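Local coordinates for protein, Family 18 Chitinase (Crocus vernus, PDB 3SIM) that probably hydrolyses chitin as a plant glycosyl hydrolase of family 18, built on a TIM-barrel fold, at residues T111-I122 against L148-S158; Y190-L200 against G226-A237. All coordinates share one frame; numbering follows the deposited sequence.

Contact 1 of 2, residues T111-I122 against L148-S158; sequences TRIIQRYNLDGI and LKKNGVISFAS
Ile-122 and Ala-157 lie side by side on neighbouring parallel strands, their side chains on the sheet face that also receives Ile-154. CG1 of Ile-122 stands between its backbone N and carbonyl carbon (chi1 86°), and CD1 swings across to Ala-157 CB at 3.4 Å, tighter than usual carbon contact. The same methyl meets Ile-154 CD1 at 3.6 Å, the two side chains crossing at about a right angle. Beside them, Ile-114 reaches from the helix with both branches: CD1 packs on Ile-154 CG2, while CG2 rests on Val-153 CG1 at 3.6 Å. On the opposite sheet face the ring of Phe-156 lies flat on Gly-121, whose CA stands 3.9 Å from the ring centroid and 9° off the ring normal, a CH-pi contact for which the absence of a side chain leaves room.

Backbone bonds set this register. Asp-120 O accepts from Ser-155 N at 3.0 Å through a bent bond and, weakly, from Phe-156 N. Ile-122 N donates to Phe-156 O at 3.3 Å, and Ser-158 N returns to Ile-122 O at 3.1 Å, in the carbonyl plane. Farther out, a water links Thr-111 OG1 to Asn-151 ND2, and OG1 is also bonded to Val-107 O. Schellman motifs at Asn-118 and Gly-152 end the two helices and turn the chain toward the strands. Ser-158 OG is hydrogen-bonded to Asp-123 OD1, and Asp-120 OD2 accepts from Val-78 N.

The contact belongs to the beta-alpha-beta unit of strand 121-125, helix 134-150 and strand 156-159. Strand 76-83 pairs with strand 121-125 on its other side, strand 182-184 adjoins strand 156-159, and Leu-119 packs against Ile-66 of helix 63-72.

Contact 2 of 2, residues Y190-L200 against G226-A237; sequences YDSSTSVDKFL and GGLPVDKGFFDA
Phe-199 holds CG anti to its backbone N (chi1 179°), which carries the ring off helix 196-209 toward Leu-228, whose own CG is likewise anti to N; the two side chains cross at about a right angle, with Phe-199 CD1 and Leu-228 CB 3.8 Å apart. This is a meeting of successive beta-alpha units of the TIM barrel: the loops after strands 182-184 and 215-220 come together with the first turns of the outer helices that follow them. The short segments 196-200 and 230-237 approach to 9.4 Å between axes, at 54°.

Ala-237 points its methyl into the crossing, 3.8 Å from Phe-199 CD2. Phe-199 CZ nears Phe-234 CE2, the ring centroids 6.0 Å apart and the planes at 80°; Phe-219 and Ile-217 of strand 215-220 continue this apolar layer inward. Val-196, about one turn before Phe-199 on helix 196-209, borders it, its CG2 lying 3.7 Å from Gly-233 O, while Gly-233, free of a side chain, lets that methyl come close.

At the loop end, Gly-227 N donates to Tyr-190 O at 2.8 Å, a bent bond arriving from well above the carbonyl plane. The neighbouring type I turn from Asp-191 to Thr-194 is held by two donors on Asp-191 O, the Thr-194 N and OG1. Leu-228 CD2 sits against Thr-194 O, just before the helix. There Ser-195 takes the N-cap position, its OG accepting from Lys-198 N at 3.3 Å.

Contact 1 and contact 2 lie on opposite sides of the chain's centre, their own centres 34 Å apart and their nearest atoms about 16 Å apart, in series along the chain. They lie toward opposite ends of the barrel: 111-122 against 148-158 joins helix-to-strand connections, whereas 190-200 against 226-237 joins strand-to-helix loops, at the end where TIM barrels carry their active sites, though on the outer, helical layer. By sequence, Asp-120 is the first aspartate of a match to the DxxDxDxE signature of family 18, which spans strand 121-125 and continues past it, so contact 1 probably sits at the base of the strand leading to the catalytic site. Strands 182-184 and 215-220 connect the two regions through the shared sheet.

Contact 1 of 2, residues T111-I122 against L148-S158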
# COMPACT_ATOMS: atom_id res chain seq x y z
N THR A 111 -15.61 4.88 -6.13
CA THR A 111 -15.81 6.25 -6.55
C THR A 111 -16.50 7.04 -5.44
O THR A 111 -16.02 8.02 -5.05
CB THR A 111 -16.60 6.42 -7.88
OG1 THR A 111 -15.83 6.03 -8.99
CG2 THR A 111 -16.98 7.89 -8.06
N ARG A 112 -17.53 6.47 -4.86
CA ARG A 112 -18.17 7.05 -3.68
C ARG A 112 -17.22 7.24 -2.48
O ARG A 112 -17.17 8.27 -1.93
CB ARG A 112 -19.40 6.24 -3.22
CG ARG A 112 -20.08 6.80 -1.98
CD ARG A 112 -21.15 5.93 -1.33
NE ARG A 112 -21.58 6.52 -0.10
CZ ARG A 112 -21.00 6.29 1.05
NH1 ARG A 112 -20.01 5.45 1.11
NH2 ARG A 112 -21.40 6.90 2.12
N ILE A 113 -16.47 6.22 -2.12
CA ILE A 113 -15.54 6.32 -1.02
C ILE A 113 -14.43 7.38 -1.28
O ILE A 113 -14.15 8.17 -0.45
CB ILE A 113 -14.93 4.92 -0.61
CG1 ILE A 113 -15.94 4.02 0.10
CG2 ILE A 113 -13.72 5.04 0.29
CD1 ILE A 113 -15.66 2.62 0.07
N ILE A 114 -13.85 7.34 -2.46
CA ILE A 114 -12.78 8.21 -2.83
C ILE A 114 -13.22 9.68 -2.82
O ILE A 114 -12.57 10.44 -2.22
CB ILE A 114 -12.17 7.83 -4.21
CG1 ILE A 114 -11.39 6.52 -4.12
CG2 ILE A 114 -11.36 8.95 -4.75
CD1 ILE A 114 -11.09 5.91 -5.39
N GLN A 115 -14.36 9.99 -3.42
CA GLN A 115 -14.92 11.35 -3.40
C GLN A 115 -15.28 11.81 -1.99
O GLN A 115 -14.95 12.84 -1.59
CB GLN A 115 -16.12 11.51 -4.37
CG GLN A 115 -15.82 11.23 -5.83
CD GLN A 115 -17.03 11.28 -6.75
OE1 GLN A 115 -18.12 11.03 -6.35
NE2 GLN A 115 -16.81 11.61 -7.97
N ARG A 116 -15.93 10.95 -1.23
CA ARG A 116 -16.31 11.25 0.12
C ARG A 116 -15.15 11.54 1.08
O ARG A 116 -15.25 12.44 1.82
CB ARG A 116 -17.26 10.21 0.73
CG ARG A 116 -18.02 10.71 1.93
CD ARG A 116 -19.02 9.69 2.46
NE ARG A 116 -18.51 8.89 3.55
CZ ARG A 116 -18.37 9.34 4.78
NH1 ARG A 116 -17.95 8.58 5.71
NH2 ARG A 116 -18.71 10.55 5.06
N TYR A 117 -14.06 10.78 1.01
CA TYR A 117 -12.90 10.99 1.87
C TYR A 117 -11.87 12.01 1.29
O TYR A 117 -10.84 12.25 1.87
CB TYR A 117 -12.24 9.67 2.29
CG TYR A 117 -13.04 8.84 3.32
CD1 TYR A 117 -14.11 8.09 2.94
CD2 TYR A 117 -12.67 8.81 4.64
CE1 TYR A 117 -14.83 7.35 3.87
CE2 TYR A 117 -13.33 8.07 5.54
CZ TYR A 117 -14.42 7.34 5.17
OH TYR A 117 -15.07 6.62 6.08
N ASN A 118 -12.17 12.60 0.16
CA ASN A 118 -11.22 13.47 -0.51
C ASN A 118 -9.86 12.81 -0.93
O ASN A 118 -8.89 13.40 -0.73
CB ASN A 118 -10.81 14.65 0.40
CG ASN A 118 -11.95 15.27 1.20
OD1 ASN A 118 -11.97 15.24 2.45
ND2 ASN A 118 -12.90 15.82 0.49
N LEU A 119 -9.87 11.59 -1.40
CA LEU A 119 -8.66 10.80 -1.71
C LEU A 119 -8.07 11.06 -3.09
O LEU A 119 -8.76 11.45 -3.98
CB LEU A 119 -8.94 9.31 -1.50
CG LEU A 119 -9.46 8.81 -0.14
CD1 LEU A 119 -9.63 7.29 -0.08
CD2 LEU A 119 -8.70 9.36 1.02
N ASP A 120 -6.78 10.79 -3.22
CA ASP A 120 -5.99 11.03 -4.41
C ASP A 120 -5.53 9.81 -5.22
O ASP A 120 -5.09 9.91 -6.34
CB ASP A 120 -4.78 11.84 -3.98
CG ASP A 120 -5.16 13.05 -3.17
OD1 ASP A 120 -5.65 13.99 -3.78
OD2 ASP A 120 -4.98 12.99 -1.93
N GLY A 121 -5.62 8.65 -4.59
CA GLY A 121 -5.12 7.41 -5.12
C GLY A 121 -5.64 6.11 -4.52
O GLY A 121 -6.32 6.13 -3.57
N ILE A 122 -5.29 5.00 -5.15
CA ILE A 122 -5.48 3.67 -4.58
C ILE A 122 -4.22 2.78 -4.56
O ILE A 122 -3.28 3.01 -5.29
CB ILE A 122 -6.71 2.87 -5.11
CG1 ILE A 122 -6.41 2.12 -6.38
CG2 ILE A 122 -7.86 3.73 -5.32
CD1 ILE A 122 -5.82 2.88 -7.35
N LEU A 148 -11.07 4.54 -13.23
CA LEU A 148 -11.01 5.54 -12.21
C LEU A 148 -10.11 6.72 -12.68
O LEU A 148 -10.51 7.82 -12.54
CB LEU A 148 -10.54 4.93 -10.89
CG LEU A 148 -11.52 4.02 -10.11
CD1 LEU A 148 -10.83 3.52 -8.90
CD2 LEU A 148 -12.76 4.70 -9.77
N LYS A 149 -8.97 6.42 -13.28
CA LYS A 149 -8.08 7.42 -13.86
C LYS A 149 -8.75 8.22 -15.01
O LYS A 149 -8.68 9.40 -15.03
CB LYS A 149 -6.74 6.80 -14.27
CG LYS A 149 -5.75 6.45 -13.15
CD LYS A 149 -4.37 6.13 -13.67
CE LYS A 149 -3.32 5.88 -12.55
NZ LYS A 149 -1.98 5.71 -12.95
N LYS A 150 -9.40 7.52 -15.91
CA LYS A 150 -10.13 8.13 -17.02
C LYS A 150 -11.27 9.08 -16.59
O LYS A 150 -11.33 10.11 -17.09
CB LYS A 150 -10.55 7.08 -18.03
CG LYS A 150 -11.44 7.48 -19.16
CD LYS A 150 -11.86 6.24 -19.94
CE LYS A 150 -13.07 5.61 -19.37
NZ LYS A 150 -13.16 4.14 -19.33
N ASN A 151 -12.04 8.72 -15.57
CA ASN A 151 -13.16 9.47 -15.01
C ASN A 151 -12.71 10.68 -14.16
O ASN A 151 -13.49 11.45 -13.71
CB ASN A 151 -14.09 8.59 -14.19
CG ASN A 151 -14.76 7.54 -14.98
OD1 ASN A 151 -14.77 7.55 -16.15
ND2 ASN A 151 -15.34 6.62 -14.30
N GLY A 152 -11.40 10.76 -13.96
CA GLY A 152 -10.73 11.74 -13.13
C GLY A 152 -10.83 11.58 -11.61
O GLY A 152 -10.59 12.49 -10.92
N VAL A 153 -11.27 10.42 -11.15
CA VAL A 153 -11.40 10.08 -9.74
C VAL A 153 -10.08 9.95 -8.91
O VAL A 153 -10.05 10.28 -7.78
CB VAL A 153 -12.34 8.85 -9.54
CG1 VAL A 153 -12.58 8.62 -8.10
CG2 VAL A 153 -13.64 9.05 -10.28
N ILE A 154 -9.05 9.41 -9.53
CA ILE A 154 -7.72 9.28 -8.95
C ILE A 154 -6.61 9.81 -9.83
O ILE A 154 -6.68 9.76 -11.00
CB ILE A 154 -7.38 7.83 -8.51
CG1 ILE A 154 -7.16 6.91 -9.72
CG2 ILE A 154 -8.37 7.30 -7.55
CD1 ILE A 154 -7.02 5.53 -9.43
N SER A 155 -5.62 10.40 -9.21
CA SER A 155 -4.29 10.68 -9.76
C SER A 155 -3.26 9.54 -9.97
O SER A 155 -2.59 9.49 -10.96
CB SER A 155 -3.63 11.79 -9.01
OG SER A 155 -4.30 12.95 -9.23
N PHE A 156 -3.12 8.70 -8.94
CA PHE A 156 -2.17 7.62 -8.90
C PHE A 156 -2.69 6.27 -8.41
O PHE A 156 -3.71 6.17 -7.75
CB PHE A 156 -0.90 8.01 -8.11
CG PHE A 156 -1.14 8.26 -6.65
CD1 PHE A 156 -1.58 9.47 -6.19
CD2 PHE A 156 -0.89 7.28 -5.73
CE1 PHE A 156 -1.80 9.69 -4.86
CE2 PHE A 156 -1.09 7.50 -4.42
CZ PHE A 156 -1.55 8.71 -3.98
N ALA A 157 -1.95 5.25 -8.77
CA ALA A 157 -2.11 3.89 -8.30
C ALA A 157 -0.79 3.11 -8.08
O ALA A 157 0.12 3.21 -8.84
CB ALA A 157 -3.00 3.15 -9.20
N SER A 158 -0.79 2.30 -7.03
CA SER A 158 0.28 1.43 -6.60
C SER A 158 -0.16 -0.04 -6.35
O SER A 158 -1.28 -0.31 -6.09
CB SER A 158 0.91 1.95 -5.30
OG SER A 158 -0.01 2.01 -4.26
O HOH W 1 -16.56 7.03 -11.55
O HOH W 2 -1.07 4.12 -3.32

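Contact 2 of 2, residues Y190-L200 against G226-A237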
# COMPACT_ATOMS: atom_id res chain seq x y z
N TYR A 190 10.62 -11.46 3.42
CA TYR A 190 11.80 -12.29 3.52
C TYR A 190 12.17 -12.64 4.97
O TYR A 190 11.70 -12.00 5.89
CB TYR A 190 12.95 -11.64 2.80
CG TYR A 190 12.79 -11.49 1.28
CD1 TYR A 190 13.04 -12.54 0.43
CD2 TYR A 190 12.46 -10.29 0.72
CE1 TYR A 190 12.93 -12.40 -0.89
CE2 TYR A 190 12.33 -10.16 -0.60
CZ TYR A 190 12.56 -11.22 -1.40
OH TYR A 190 12.45 -11.07 -2.70
N ASP A 191 13.04 -13.63 5.16
CA ASP A 191 13.47 -14.09 6.47
C ASP A 191 14.16 -13.02 7.27
O ASP A 191 14.76 -12.17 6.75
CB ASP A 191 14.55 -15.16 6.41
CG ASP A 191 14.10 -16.39 5.87
OD1 ASP A 191 12.93 -16.75 5.97
OD2 ASP A 191 14.96 -16.99 5.28
N SER A 192 14.10 -13.19 8.58
CA SER A 192 14.73 -12.35 9.58
C SER A 192 16.28 -12.37 9.49
O SER A 192 16.91 -11.45 9.85
CB SER A 192 14.21 -12.69 10.98
OG SER A 192 14.65 -13.94 11.42
N SER A 193 16.81 -13.45 8.98
CA SER A 193 18.22 -13.60 8.70
C SER A 193 18.81 -12.80 7.51
O SER A 193 20.00 -12.75 7.35
CB SER A 193 18.53 -15.06 8.52
OG SER A 193 17.97 -15.56 7.34
N THR A 194 17.97 -12.20 6.67
CA THR A 194 18.43 -11.59 5.46
C THR A 194 19.50 -10.53 5.76
O THR A 194 19.28 -9.66 6.52
CB THR A 194 17.27 -10.88 4.77
OG1 THR A 194 16.29 -11.81 4.38
CG2 THR A 194 17.74 -10.06 3.55
N SER A 195 20.64 -10.67 5.12
CA SER A 195 21.77 -9.74 5.20
C SER A 195 21.62 -8.53 4.29
O SER A 195 20.77 -8.49 3.48
CB SER A 195 23.07 -10.43 4.87
OG SER A 195 23.13 -10.83 3.55
N VAL A 196 22.55 -7.59 4.44
CA VAL A 196 22.60 -6.43 3.59
C VAL A 196 22.81 -6.83 2.13
O VAL A 196 22.15 -6.35 1.29
CB VAL A 196 23.69 -5.40 4.00
CG1 VAL A 196 23.96 -4.47 2.91
CG2 VAL A 196 23.31 -4.68 5.29
N ASP A 197 23.72 -7.75 1.86
CA ASP A 197 23.96 -8.22 0.51
C ASP A 197 22.78 -8.94 -0.12
O ASP A 197 22.52 -8.75 -1.24
CB ASP A 197 25.25 -9.04 0.32
CG ASP A 197 25.62 -9.24 -1.21
OD1 ASP A 197 25.91 -8.27 -1.88
OD2 ASP A 197 25.59 -10.35 -1.74
N LYS A 198 22.12 -9.79 0.63
CA LYS A 198 20.95 -10.49 0.19
C LYS A 198 19.76 -9.55 -0.09
O LYS A 198 19.11 -9.70 -1.06
CB LYS A 198 20.58 -11.58 1.16
CG LYS A 198 21.42 -12.82 1.03
CD LYS A 198 21.09 -13.81 2.04
CE LYS A 198 22.18 -14.91 2.09
NZ LYS A 198 21.81 -15.94 2.93
N PHE A 199 19.57 -8.54 0.76
CA PHE A 199 18.53 -7.58 0.53
C PHE A 199 18.75 -6.89 -0.80
O PHE A 199 17.86 -6.84 -1.55
CB PHE A 199 18.47 -6.56 1.66
CG PHE A 199 17.42 -5.49 1.49
CD1 PHE A 199 16.25 -5.55 2.20
CD2 PHE A 199 17.62 -4.39 0.71
CE1 PHE A 199 15.29 -4.56 2.08
CE2 PHE A 199 16.71 -3.42 0.63
CZ PHE A 199 15.55 -3.50 1.30
N LEU A 200 19.96 -6.47 -1.07
CA LEU A 200 20.29 -5.85 -2.33
C LEU A 200 20.03 -6.81 -3.51
O LEU A 200 19.56 -6.40 -4.51
CB LEU A 200 21.70 -5.24 -2.32
CG LEU A 200 21.98 -4.04 -1.40
CD1 LEU A 200 23.43 -3.79 -1.15
CD2 LEU A 200 21.32 -2.80 -1.84
N GLY A 226 10.65 -9.77 10.54
CA GLY A 226 10.59 -9.95 9.10
C GLY A 226 11.63 -9.14 8.34
O GLY A 226 11.80 -8.00 8.61
N GLY A 227 12.31 -9.77 7.41
CA GLY A 227 13.25 -9.13 6.53
C GLY A 227 14.50 -8.54 7.16
O GLY A 227 14.83 -8.90 8.24
N LEU A 228 15.12 -7.59 6.52
CA LEU A 228 16.26 -6.87 7.02
C LEU A 228 15.76 -5.69 7.89
O LEU A 228 15.28 -4.73 7.42
CB LEU A 228 17.05 -6.33 5.86
CG LEU A 228 18.51 -5.95 5.91
CD1 LEU A 228 18.88 -4.67 5.23
CD2 LEU A 228 19.17 -6.12 7.29
N PRO A 229 15.93 -5.79 9.18
CA PRO A 229 15.41 -4.81 10.11
C PRO A 229 15.96 -3.42 9.92
O PRO A 229 17.10 -3.20 9.60
CB PRO A 229 15.80 -5.37 11.46
CG PRO A 229 16.13 -6.82 11.20
CD PRO A 229 16.72 -6.80 9.87
N VAL A 230 15.07 -2.49 10.22
CA VAL A 230 15.23 -1.09 9.92
C VAL A 230 16.47 -0.55 10.52
O VAL A 230 17.06 0.29 9.97
CB VAL A 230 14.25 -0.16 10.62
CG1 VAL A 230 14.01 1.07 9.81
CG2 VAL A 230 13.05 -0.84 11.26
N ASP A 231 16.81 -1.00 11.69
CA ASP A 231 17.96 -0.51 12.35
C ASP A 231 19.09 -1.49 12.47
O ASP A 231 19.95 -1.31 13.28
CB ASP A 231 17.61 0.11 13.68
CG ASP A 231 16.98 -0.84 14.66
OD1 ASP A 231 17.01 -2.05 14.55
OD2 ASP A 231 16.50 -0.31 15.59
N LYS A 232 19.00 -2.55 11.70
CA LYS A 232 20.05 -3.55 11.60
C LYS A 232 20.68 -3.74 10.19
O LYS A 232 21.11 -4.77 9.82
CB LYS A 232 19.69 -4.80 12.35
CG LYS A 232 19.63 -4.55 13.86
CD LYS A 232 19.21 -5.74 14.67
CE LYS A 232 19.61 -5.63 16.13
NZ LYS A 232 18.57 -5.10 16.94
N GLY A 233 20.77 -2.65 9.49
CA GLY A 233 21.42 -2.57 8.22
C GLY A 233 20.54 -2.13 7.07
O GLY A 233 21.03 -1.91 6.03
N PHE A 234 19.25 -1.90 7.31
CA PHE A 234 18.38 -1.43 6.26
C PHE A 234 18.93 -0.12 5.65
O PHE A 234 19.01 -0.00 4.49
CB PHE A 234 16.95 -1.19 6.76
CG PHE A 234 16.03 -0.49 5.77
CD1 PHE A 234 15.87 0.87 5.80
CD2 PHE A 234 15.24 -1.18 4.90
CE1 PHE A 234 15.03 1.49 4.97
CE2 PHE A 234 14.41 -0.51 4.04
CZ PHE A 234 14.35 0.82 4.08
N PHE A 235 19.36 0.80 6.48
CA PHE A 235 19.95 2.05 6.02
C PHE A 235 21.26 1.93 5.22
O PHE A 235 21.51 2.73 4.41
CB PHE A 235 19.92 3.18 7.07
CG PHE A 235 18.55 3.69 7.36
CD1 PHE A 235 17.84 4.37 6.40
CD2 PHE A 235 17.93 3.45 8.57
CE1 PHE A 235 16.63 4.81 6.63
CE2 PHE A 235 16.68 3.91 8.81
CZ PHE A 235 16.02 4.58 7.81
N ASP A 236 22.07 0.91 5.48
CA ASP A 236 23.23 0.61 4.66
C ASP A 236 22.88 0.18 3.23
O ASP A 236 23.45 0.63 2.31
CB ASP A 236 24.12 -0.43 5.32
CG ASP A 236 24.67 0.06 6.63
OD1 ASP A 236 24.88 1.24 6.77
OD2 ASP A 236 24.82 -0.72 7.54
N ALA A 237 21.92 -0.70 3.11
CA ALA A 237 21.36 -1.10 1.85
C ALA A 237 20.70 0.11 1.14
O ALA A 237 20.89 0.32 -0.00
CB ALA A 237 20.40 -2.19 2.05